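Local atomic coordinates of aldehyde Dehydrogenase (Burkholderia cenocepacia, PDB entry 4O6R), a protein that probably oxidises aldehydes using NAD(P)+ and binds AMP. Residues A[371-383]-A[391-403]. Residues are numbered along the deposited sequence; the frame is centred on the assembly and turned at random. Where two conformers were deposited one is given.
Sequences YVRPTIVEAKHAT and VFGPFVTVLRFGS
OE2 of E378 turns its syn lone pair to R400 NE at 2.6 Å, whereas R400 NH2 adds only weak bonds to both carboxylate oxygens. The E378 carboxylate meets the R400 guanidinium nearly coplanar, 22° apart. E299 and D303 form further salt bridges with R400, so its charge is probably shared among three acids. Further along this face I376 CG1 lies beside V396 CG1 at 3.7 Å. T375 N, V396 N, V377 N and V398 N alternate across the strands in the parallel ladder of 375-378 with 395-401, which A379 N completes by bonding to V398 O at 3.0 Å. A water lies 3.1 Å from V398 O, to which it may donate. On the other face the F395 ring meets the CG2 methyls of T375 and V377 obliquely, through CD2 and CZ; its chi1 of -177° brings it alongside strand 375-378, where CZ reaches V377 CG2 at 3.8 Å. A379 CB presses on T397 CG2 at 3.6 Å. These strands and helix 385-388 form a beta-alpha-beta unit in a seven-stranded sheet, between 353-356 and 294-298; helix 302-315 covers the I376 face and helix 334-349 packs against F395.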
loop_
_atom_site.group_PDB
_atom_site.type_symbol
_atom_site.label_atom_id
_atom_site.label_comp_id
_atom_site.label_asym_id
_atom_site.label_seq_id
_atom_site.Cartn_x
_atom_site.Cartn_y
_atom_site.Cartn_z
ATOM N N TYR A 371 -36.061 -29.948 11.932
ATOM C CA TYR A 371 -35.061 -30.849 11.361
ATOM C C TYR A 371 -35.387 -31.344 9.961
ATOM O O TYR A 371 -36.533 -31.740 9.659
ATOM C CB TYR A 371 -34.877 -32.081 12.246
ATOM C CG TYR A 371 -34.219 -31.825 13.586
ATOM C CD1 TYR A 371 -32.817 -31.831 13.713
ATOM C CD2 TYR A 371 -34.978 -31.602 14.723
ATOM C CE1 TYR A 371 -32.214 -31.598 14.937
ATOM C CE2 TYR A 371 -34.374 -31.396 15.951
ATOM C CZ TYR A 371 -33.003 -31.384 16.054
ATOM O OH TYR A 371 -32.408 -31.196 17.285
ATOM N N VAL A 372 -34.364 -31.356 9.119
ATOM C CA VAL A 372 -34.444 -32.015 7.829
ATOM C C VAL A 372 -33.139 -32.766 7.560
ATOM O O VAL A 372 -32.059 -32.319 7.962
ATOM C CB VAL A 372 -34.819 -31.014 6.715
ATOM C CG1 VAL A 372 -33.775 -29.944 6.533
ATOM C CG2 VAL A 372 -35.060 -31.730 5.401
ATOM N N ARG A 373 -33.237 -33.911 6.906
ATOM C CA ARG A 373 -32.061 -34.707 6.595
ATOM C C ARG A 373 -31.245 -34.072 5.470
ATOM O O ARG A 373 -31.786 -33.345 4.655
ATOM C CB ARG A 373 -32.457 -36.120 6.179
ATOM C CG ARG A 373 -33.116 -36.912 7.304
ATOM C CD ARG A 373 -33.530 -38.296 6.841
ATOM N NE ARG A 373 -34.211 -38.221 5.556
ATOM C CZ ARG A 373 -35.499 -38.467 5.347
ATOM N NH1 ARG A 373 -35.965 -38.321 4.113
ATOM N NH2 ARG A 373 -36.320 -38.887 6.341
ATOM N N PRO A 374 -29.937 -34.338 5.449
ATOM C CA PRO A 374 -29.101 -33.889 4.333
ATOM C C PRO A 374 -29.702 -34.385 3.036
ATOM O O PRO A 374 -30.035 -35.568 2.922
ATOM C CB PRO A 374 -27.747 -34.553 4.602
ATOM C CG PRO A 374 -27.722 -34.783 6.073
ATOM C CD PRO A 374 -29.156 -35.036 6.489
ATOM N N THR A 375 -29.889 -33.474 2.097
ATOM C CA THR A 375 -30.653 -33.733 0.889
ATOM C C THR A 375 -29.766 -33.470 -0.345
ATOM O O THR A 375 -29.094 -32.440 -0.426
ATOM C CB THR A 375 -31.907 -32.862 0.878
ATOM O OG1 THR A 375 -32.720 -33.173 2.020
ATOM C CG2 THR A 375 -32.713 -33.088 -0.348
ATOM N N ILE A 376 -29.735 -34.447 -1.245
ATOM C CA ILE A 376 -28.970 -34.411 -2.480
ATOM C C ILE A 376 -29.913 -34.680 -3.648
ATOM O O ILE A 376 -30.553 -35.733 -3.689
ATOM C CB ILE A 376 -27.853 -35.487 -2.454
ATOM C CG1 ILE A 376 -26.879 -35.225 -1.319
ATOM C CG2 ILE A 376 -27.077 -35.530 -3.777
ATOM C CD1 ILE A 376 -25.918 -36.380 -1.105
ATOM N N VAL A 377 -29.975 -33.745 -4.598
ATOM C CA VAL A 377 -30.874 -33.848 -5.733
ATOM C C VAL A 377 -30.083 -33.697 -7.007
ATOM O O VAL A 377 -29.394 -32.694 -7.183
ATOM C CB VAL A 377 -31.939 -32.729 -5.739
ATOM C CG1 VAL A 377 -32.769 -32.793 -6.997
ATOM C CG2 VAL A 377 -32.819 -32.829 -4.520
ATOM N N GLU A 378 -30.195 -34.671 -7.903
ATOM C CA GLU A 378 -29.613 -34.522 -9.210
ATOM C C GLU A 378 -30.617 -33.833 -10.123
ATOM O O GLU A 378 -31.711 -34.362 -10.337
ATOM C CB GLU A 378 -29.143 -35.855 -9.760
ATOM C CG GLU A 378 -28.364 -35.685 -11.050
ATOM C CD GLU A 378 -27.215 -36.689 -11.240
ATOM O OE1 GLU A 378 -27.090 -37.719 -10.533
ATOM O OE2 GLU A 378 -26.437 -36.421 -12.149
ATOM N N ALA A 379 -30.258 -32.656 -10.647
ATOM C CA ALA A 379 -31.206 -31.850 -11.443
ATOM C C ALA A 379 -31.208 -32.245 -12.903
ATOM O O ALA A 379 -30.185 -32.644 -13.447
ATOM C CB ALA A 379 -30.902 -30.377 -11.338
ATOM N N LYS A 380 -32.365 -32.110 -13.537
ATOM C CA LYS A 380 -32.494 -32.412 -14.958
ATOM C C LYS A 380 -31.761 -31.368 -15.794
ATOM O O LYS A 380 -31.141 -31.732 -16.772
ATOM C CB LYS A 380 -33.980 -32.526 -15.328
ATOM C CG LYS A 380 -34.297 -33.041 -16.713
ATOM C CD LYS A 380 -35.808 -33.021 -16.934
ATOM C CE LYS A 380 -36.176 -33.348 -18.378
ATOM N NZ LYS A 380 -37.587 -32.978 -18.667
ATOM N N HIS A 381 -31.784 -30.090 -15.377
ATOM C CA HIS A 381 -31.109 -28.976 -16.083
ATOM C C HIS A 381 -30.543 -27.917 -15.111
ATOM O O HIS A 381 -31.115 -27.695 -14.005
ATOM C CB HIS A 381 -32.091 -28.232 -17.028
ATOM C CG HIS A 381 -32.887 -29.115 -17.957
ATOM N ND1 HIS A 381 -32.333 -29.764 -19.040
ATOM C CD2 HIS A 381 -34.216 -29.383 -18.005
ATOM C CE1 HIS A 381 -33.269 -30.430 -19.686
ATOM N NE2 HIS A 381 -34.425 -30.214 -19.080
ATOM N N ALA A 382 -29.475 -27.227 -15.526
ATOM C CA ALA A 382 -28.899 -26.100 -14.762
ATOM C C ALA A 382 -29.849 -24.895 -14.565
ATOM O O ALA A 382 -29.584 -24.009 -13.741
ATOM C CB ALA A 382 -27.639 -25.597 -15.429
ATOM N N THR A 383 -30.905 -24.852 -15.375
ATOM C CA THR A 383 -31.920 -23.823 -15.285
ATOM C C THR A 383 -33.076 -24.211 -14.376
ATOM O O THR A 383 -33.992 -23.405 -14.163
ATOM C CB THR A 383 -32.504 -23.549 -16.676
ATOM O OG1 THR A 383 -32.950 -24.790 -17.230
ATOM C CG2 THR A 383 -31.451 -22.946 -17.568
ATOM N N VAL A 391 -31.705 -22.066 -1.668
ATOM C CA VAL A 391 -32.520 -22.893 -0.757
ATOM C C VAL A 391 -32.062 -22.658 0.701
ATOM O O VAL A 391 -32.848 -22.603 1.628
ATOM C CB VAL A 391 -32.441 -24.377 -1.171
ATOM C CG1 VAL A 391 -33.237 -25.271 -0.229
ATOM C CG2 VAL A 391 -32.949 -24.542 -2.587
ATOM N N PHE A 392 -30.760 -22.497 0.900
ATOM C CA PHE A 392 -30.203 -22.062 2.210
ATOM C C PHE A 392 -30.421 -23.136 3.272
ATOM O O PHE A 392 -30.558 -22.816 4.440
ATOM C CB PHE A 392 -30.813 -20.717 2.670
ATOM C CG PHE A 392 -29.905 -19.889 3.546
ATOM C CD1 PHE A 392 -28.755 -19.334 3.033
ATOM C CD2 PHE A 392 -30.222 -19.636 4.872
ATOM C CE1 PHE A 392 -27.926 -18.543 3.816
ATOM C CE2 PHE A 392 -29.394 -18.847 5.677
ATOM C CZ PHE A 392 -28.246 -18.305 5.150
ATOM N N GLY A 393 -30.452 -24.398 2.857
ATOM C CA GLY A 393 -30.630 -25.534 3.788
ATOM C C GLY A 393 -29.607 -26.586 3.411
ATOM O O GLY A 393 -28.778 -26.347 2.492
ATOM N N PRO A 394 -29.657 -27.754 4.078
ATOM C CA PRO A 394 -28.644 -28.782 3.861
ATOM C C PRO A 394 -29.031 -29.539 2.604
ATOM O O PRO A 394 -29.461 -30.684 2.666
ATOM C CB PRO A 394 -28.769 -29.664 5.105
ATOM C CG PRO A 394 -30.217 -29.553 5.488
ATOM C CD PRO A 394 -30.596 -28.122 5.151
ATOM N N PHE A 395 -28.910 -28.853 1.473
ATOM C CA PHE A 395 -29.580 -29.241 0.247
ATOM C C PHE A 395 -28.643 -28.929 -0.900
ATOM O O PHE A 395 -28.342 -27.792 -1.134
ATOM C CB PHE A 395 -30.883 -28.420 0.129
ATOM C CG PHE A 395 -31.742 -28.748 -1.054
ATOM C CD1 PHE A 395 -31.302 -28.508 -2.357
ATOM C CD2 PHE A 395 -33.034 -29.223 -0.879
ATOM C CE1 PHE A 395 -32.115 -28.797 -3.438
ATOM C CE2 PHE A 395 -33.858 -29.482 -1.960
ATOM C CZ PHE A 395 -33.408 -29.279 -3.247
ATOM N N VAL A 396 -28.168 -29.946 -1.598
ATOM C CA VAL A 396 -27.237 -29.716 -2.715
ATOM C C VAL A 396 -27.818 -30.225 -4.034
ATOM O O VAL A 396 -28.448 -31.277 -4.082
ATOM C CB VAL A 396 -25.828 -30.304 -2.412
ATOM C CG1 VAL A 396 -25.897 -31.802 -2.134
ATOM C CG2 VAL A 396 -24.829 -29.956 -3.524
ATOM N N THR A 397 -27.648 -29.422 -5.074
ATOM C CA THR A 397 -28.092 -29.750 -6.409
ATOM C C THR A 397 -26.905 -30.152 -7.282
ATOM O O THR A 397 -25.918 -29.424 -7.371
ATOM C CB THR A 397 -28.835 -28.579 -7.038
ATOM O OG1 THR A 397 -29.940 -28.224 -6.185
ATOM C CG2 THR A 397 -29.345 -28.963 -8.440
ATOM N N VAL A 398 -27.027 -31.330 -7.901
ATOM C CA VAL A 398 -25.950 -31.905 -8.683
ATOM C C VAL A 398 -26.213 -31.715 -10.151
ATOM O O VAL A 398 -27.329 -31.999 -10.644
ATOM C CB VAL A 398 -25.791 -33.397 -8.425
ATOM C CG1 VAL A 398 -24.522 -33.931 -9.094
ATOM C CG2 VAL A 398 -25.753 -33.678 -6.941
ATOM N N LEU A 399 -25.156 -31.288 -10.841
ATOM C CA LEU A 399 -25.136 -31.105 -12.277
ATOM C C LEU A 399 -23.844 -31.754 -12.807
ATOM O O LEU A 399 -22.856 -31.849 -12.075
ATOM C CB LEU A 399 -25.122 -29.609 -12.603
ATOM C CG LEU A 399 -26.334 -28.784 -12.148
ATOM C CD1 LEU A 399 -26.028 -27.309 -12.105
ATOM C CD2 LEU A 399 -27.514 -29.075 -13.041
ATOM N N ARG A 400 -23.862 -32.219 -14.052
ATOM C CA ARG A 400 -22.705 -32.857 -14.655
ATOM C C ARG A 400 -22.210 -32.050 -15.858
ATOM O O ARG A 400 -22.982 -31.311 -16.464
ATOM C CB ARG A 400 -23.064 -34.280 -15.114
ATOM C CG ARG A 400 -23.491 -35.167 -13.963
ATOM C CD ARG A 400 -23.802 -36.559 -14.440
ATOM N NE ARG A 400 -24.399 -37.366 -13.399
ATOM C CZ ARG A 400 -24.180 -38.662 -13.261
ATOM N NH1 ARG A 400 -23.350 -39.298 -14.084
ATOM N NH2 ARG A 400 -24.757 -39.307 -12.260
ATOM N N PHE A 401 -20.936 -32.230 -16.195
ATOM C CA PHE A 401 -20.316 -31.564 -17.337
ATOM C C PHE A 401 -19.248 -32.412 -17.964
ATOM O O PHE A 401 -18.790 -33.389 -17.370
ATOM C CB PHE A 401 -19.703 -30.219 -16.914
ATOM C CG PHE A 401 -18.464 -30.345 -16.047
ATOM C CD1 PHE A 401 -18.581 -30.554 -14.680
ATOM C CD2 PHE A 401 -17.188 -30.296 -16.596
ATOM C CE1 PHE A 401 -17.456 -30.659 -13.870
ATOM C CE2 PHE A 401 -16.061 -30.393 -15.799
ATOM C CZ PHE A 401 -16.195 -30.579 -14.427
ATOM N N GLY A 402 -18.846 -32.014 -19.171
ATOM C CA GLY A 402 -17.883 -32.766 -19.968
ATOM C C GLY A 402 -16.648 -32.038 -20.489
ATOM O O GLY A 402 -15.732 -32.714 -20.942
ATOM N N SER A 403 -16.665 -30.691 -20.530
ATOM C CA SER A 403 -15.518 -29.862 -20.909
ATOM C C SER A 403 -15.356 -28.745 -19.862
ATOM O O SER A 403 -16.296 -28.424 -19.169
ATOM C CB SER A 403 -15.792 -29.244 -22.266
ATOM O OG SER A 403 -16.878 -28.345 -22.148
HETATM O O HOH W 1 -27.632 -33.563 -13.283
#